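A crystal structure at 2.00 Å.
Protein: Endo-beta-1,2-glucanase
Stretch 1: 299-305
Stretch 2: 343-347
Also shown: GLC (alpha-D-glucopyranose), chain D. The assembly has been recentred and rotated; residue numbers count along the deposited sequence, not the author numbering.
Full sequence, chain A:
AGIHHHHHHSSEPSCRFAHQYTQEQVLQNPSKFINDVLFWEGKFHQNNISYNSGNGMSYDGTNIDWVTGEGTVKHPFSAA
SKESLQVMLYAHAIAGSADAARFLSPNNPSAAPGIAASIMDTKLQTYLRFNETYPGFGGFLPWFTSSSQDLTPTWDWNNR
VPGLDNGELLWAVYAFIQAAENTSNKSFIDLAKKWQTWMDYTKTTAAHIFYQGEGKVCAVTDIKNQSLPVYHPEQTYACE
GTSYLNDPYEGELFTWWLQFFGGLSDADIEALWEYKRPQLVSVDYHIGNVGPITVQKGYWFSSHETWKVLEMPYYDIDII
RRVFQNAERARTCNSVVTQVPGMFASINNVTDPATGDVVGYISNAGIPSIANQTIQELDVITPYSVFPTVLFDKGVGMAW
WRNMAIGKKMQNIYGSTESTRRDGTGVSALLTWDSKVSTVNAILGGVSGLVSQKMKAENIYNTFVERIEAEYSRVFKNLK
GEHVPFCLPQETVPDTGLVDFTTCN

Stretch 1 (299-305) YWFSSHE
Stretch 2, residues 343-347: MFASI

Residues 299-305 form a loop that tightens into a 3-10 segment from Ser303 onward. Residues 343-347 run past it in an extended conformation, with phi/psi of -114/139 at Phe344, -159/155 at Ala345 and -49/132 at Ser346. The register is set by Ser302 and Ala345, whose CA atoms are 4.1 Å apart. The contact is small, 227 Å² summed over both sides.

Phe301 has a left-handed backbone (64/31), and its CA-to-CB bond points away from the second stretch. Ser302 follows at -63/140, and the 3-10 turn is closed by Glu305 N bonding to Ser302 O at 3.1 Å.

The side chain of Glu305 (chi1 m, chi2 t, chi3 20°) folds back to the amides of residues 299-302. Its carboxylate accepts from successive backbone amides: Tyr299 N to Glu305 OE1 at 2.9 Å and Trp300 N to Glu305 OE2 at 2.7 Å. Weak bonds run from Phe301 N to Glu305 OE1 and from Ser302 N to Glu305 OE2, both 3.1 Å. These bonds tie the loop to its own turn.

Ser302 OG lies at the centre of the contact's hydrogen bonding. The t rotamer (165°) places Ser302 OG where Ser346 N donates to it at 2.9 Å and 161°. Ser302 OG also lies 2.5 Å from His304 ND1 in a hydrogen bond whose donor is not fixed by the geometry. Ser302 OG accepts a weak bond from His304 N at 3.4 Å. Ser302 OG packs 3.2 Å from Ala345 CA; Ala345 CB lies 3.5 Å from Ser302 OG.

Ser303 N makes a weak bond to Phe344 O at 3.5 Å, and Ser303 CB sits 4.0 Å from Ala345 CB. Ser303 is an m rotamer, and its OG is bonded elsewhere in the structure. A water bridges the backbones, its O donating to Phe301 O and Phe344 O at 2.7 Å each. Phe344 (chi1 m, chi2 -70°) sends its ring away from the first stretch.

Ser346 has the largest area covered by the other stretch. Its m rotamer (-52°) brings Ser346 OG 3.1 Å from His304 CE1 and 3.9 Å from Trp300 CZ3.

His304 is p (86°) with chi2 -80°. The ring thus reaches Ser302 OG through ND1, while His304 NE2 donates to glucose O4 at 3.0 Å and weakly to glucose O3 at 3.3 Å. Trp300 is m (-59°, chi2 -72°), with Trp300 CH2 3.8 Å from glucose O1. Tyr299 is t (-165°, chi2 66°); one ring face covers glucose C6, 3.6 Å from Tyr299 CG.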

# COMPACT_ATOMS: atom_id res chain seq x y z
N TYR A 299 -13.42 -5.10 -5.54
CA TYR A 299 -14.30 -5.03 -4.40
C TYR A 299 -15.11 -3.73 -4.52
O TYR A 299 -16.34 -3.77 -4.71
CB TYR A 299 -13.52 -5.19 -3.09
CG TYR A 299 -14.41 -5.49 -1.91
CD1 TYR A 299 -15.11 -6.68 -1.83
CD2 TYR A 299 -14.60 -4.56 -0.90
CE1 TYR A 299 -15.95 -6.96 -0.76
CE2 TYR A 299 -15.42 -4.82 0.19
CZ TYR A 299 -16.11 -6.02 0.25
OH TYR A 299 -16.92 -6.27 1.31
N TRP A 300 -14.41 -2.59 -4.48
CA TRP A 300 -14.93 -1.29 -4.93
C TRP A 300 -14.30 -0.88 -6.26
O TRP A 300 -14.79 0.05 -6.89
CB TRP A 300 -14.67 -0.20 -3.88
CG TRP A 300 -15.27 -0.49 -2.55
CD1 TRP A 300 -16.59 -0.46 -2.22
CD2 TRP A 300 -14.56 -0.85 -1.35
NE1 TRP A 300 -16.75 -0.81 -0.91
CE2 TRP A 300 -15.52 -1.03 -0.34
CE3 TRP A 300 -13.20 -1.04 -1.04
CZ2 TRP A 300 -15.18 -1.38 0.96
CZ3 TRP A 300 -12.86 -1.39 0.25
CH2 TRP A 300 -13.84 -1.57 1.23
N PHE A 301 -13.22 -1.55 -6.65
CA PHE A 301 -12.26 -1.09 -7.68
C PHE A 301 -11.56 0.20 -7.21
O PHE A 301 -11.20 1.05 -8.03
CB PHE A 301 -12.93 -0.93 -9.05
CG PHE A 301 -12.04 -1.31 -10.21
CD1 PHE A 301 -11.97 -2.63 -10.64
CD2 PHE A 301 -11.23 -0.37 -10.84
CE1 PHE A 301 -11.14 -3.00 -11.68
CE2 PHE A 301 -10.40 -0.74 -11.89
CZ PHE A 301 -10.36 -2.05 -12.31
N SER A 302 -11.38 0.32 -5.89
CA SER A 302 -10.42 1.22 -5.30
C SER A 302 -9.01 0.78 -5.73
O SER A 302 -8.72 -0.44 -5.74
CB SER A 302 -10.53 1.21 -3.79
OG SER A 302 -9.40 1.81 -3.18
N SER A 303 -8.15 1.76 -6.03
CA SER A 303 -6.78 1.49 -6.45
C SER A 303 -6.05 0.61 -5.43
O SER A 303 -5.21 -0.21 -5.81
CB SER A 303 -6.02 2.78 -6.70
OG SER A 303 -6.62 3.52 -7.75
N HIS A 304 -6.35 0.78 -4.13
CA HIS A 304 -5.60 0.10 -3.06
C HIS A 304 -5.70 -1.43 -3.21
O HIS A 304 -4.81 -2.13 -2.77
CB HIS A 304 -6.05 0.56 -1.66
CG HIS A 304 -7.23 -0.18 -1.13
ND1 HIS A 304 -8.52 0.11 -1.52
CD2 HIS A 304 -7.32 -1.20 -0.25
CE1 HIS A 304 -9.36 -0.70 -0.91
NE2 HIS A 304 -8.65 -1.51 -0.13
N GLU A 305 -6.78 -1.91 -3.85
CA GLU A 305 -7.05 -3.35 -4.00
C GLU A 305 -5.95 -4.05 -4.83
O GLU A 305 -5.86 -5.28 -4.80
CB GLU A 305 -8.42 -3.59 -4.63
CG GLU A 305 -9.57 -3.10 -3.77
CD GLU A 305 -10.89 -2.90 -4.50
OE1 GLU A 305 -11.07 -3.48 -5.60
OE2 GLU A 305 -11.74 -2.14 -4.00
N MET A 343 -8.80 10.29 -9.69
CA MET A 343 -9.28 8.93 -9.62
C MET A 343 -9.51 8.55 -8.14
O MET A 343 -9.16 9.32 -7.24
CB MET A 343 -8.30 7.98 -10.31
CG MET A 343 -8.13 8.28 -11.78
SD MET A 343 -7.10 7.09 -12.67
CE MET A 343 -5.46 7.52 -12.07
N PHE A 344 -10.11 7.38 -7.92
CA PHE A 344 -10.73 7.01 -6.65
C PHE A 344 -10.00 5.85 -5.96
O PHE A 344 -9.60 4.86 -6.59
CB PHE A 344 -12.19 6.60 -6.90
CG PHE A 344 -13.08 7.73 -7.33
CD1 PHE A 344 -13.43 8.73 -6.44
CD2 PHE A 344 -13.59 7.79 -8.62
CE1 PHE A 344 -14.26 9.77 -6.83
CE2 PHE A 344 -14.42 8.82 -9.01
CZ PHE A 344 -14.75 9.81 -8.11
N ALA A 345 -9.88 5.97 -4.63
CA ALA A 345 -9.39 4.92 -3.76
C ALA A 345 -9.88 5.19 -2.33
O ALA A 345 -10.18 6.34 -1.97
CB ALA A 345 -7.88 4.86 -3.83
N SER A 346 -9.97 4.13 -1.52
CA SER A 346 -10.28 4.25 -0.11
C SER A 346 -9.37 5.33 0.51
O SER A 346 -8.14 5.32 0.29
CB SER A 346 -10.13 2.93 0.60
OG SER A 346 -10.86 1.90 -0.04
N ILE A 347 -9.97 6.25 1.27
CA ILE A 347 -9.28 7.48 1.66
C ILE A 347 -10.02 8.16 2.82
O ILE A 347 -11.24 7.99 2.98
CB ILE A 347 -9.16 8.42 0.44
CG1 ILE A 347 -8.14 9.54 0.65
CG2 ILE A 347 -10.52 9.00 0.03
CD1 ILE A 347 -6.72 9.05 0.70
C1 GLC D . -11.55 -5.29 3.58
C2 GLC D . -10.11 -4.84 3.63
C3 GLC D . -9.72 -4.13 2.35
C4 GLC D . -9.94 -5.06 1.17
C5 GLC D . -11.40 -5.51 1.16
C6 GLC D . -11.65 -6.57 0.08
O1 GLC D . -12.35 -4.09 3.58
O2 GLC D . -9.98 -3.93 4.73
O3 GLC D . -8.36 -3.72 2.37
O4 GLC D . -9.56 -4.40 -0.05
O5 GLC D . -11.76 -6.09 2.42
O6 GLC D . -10.86 -7.74 0.32
O HOH W 1 -10.12 3.44 -8.80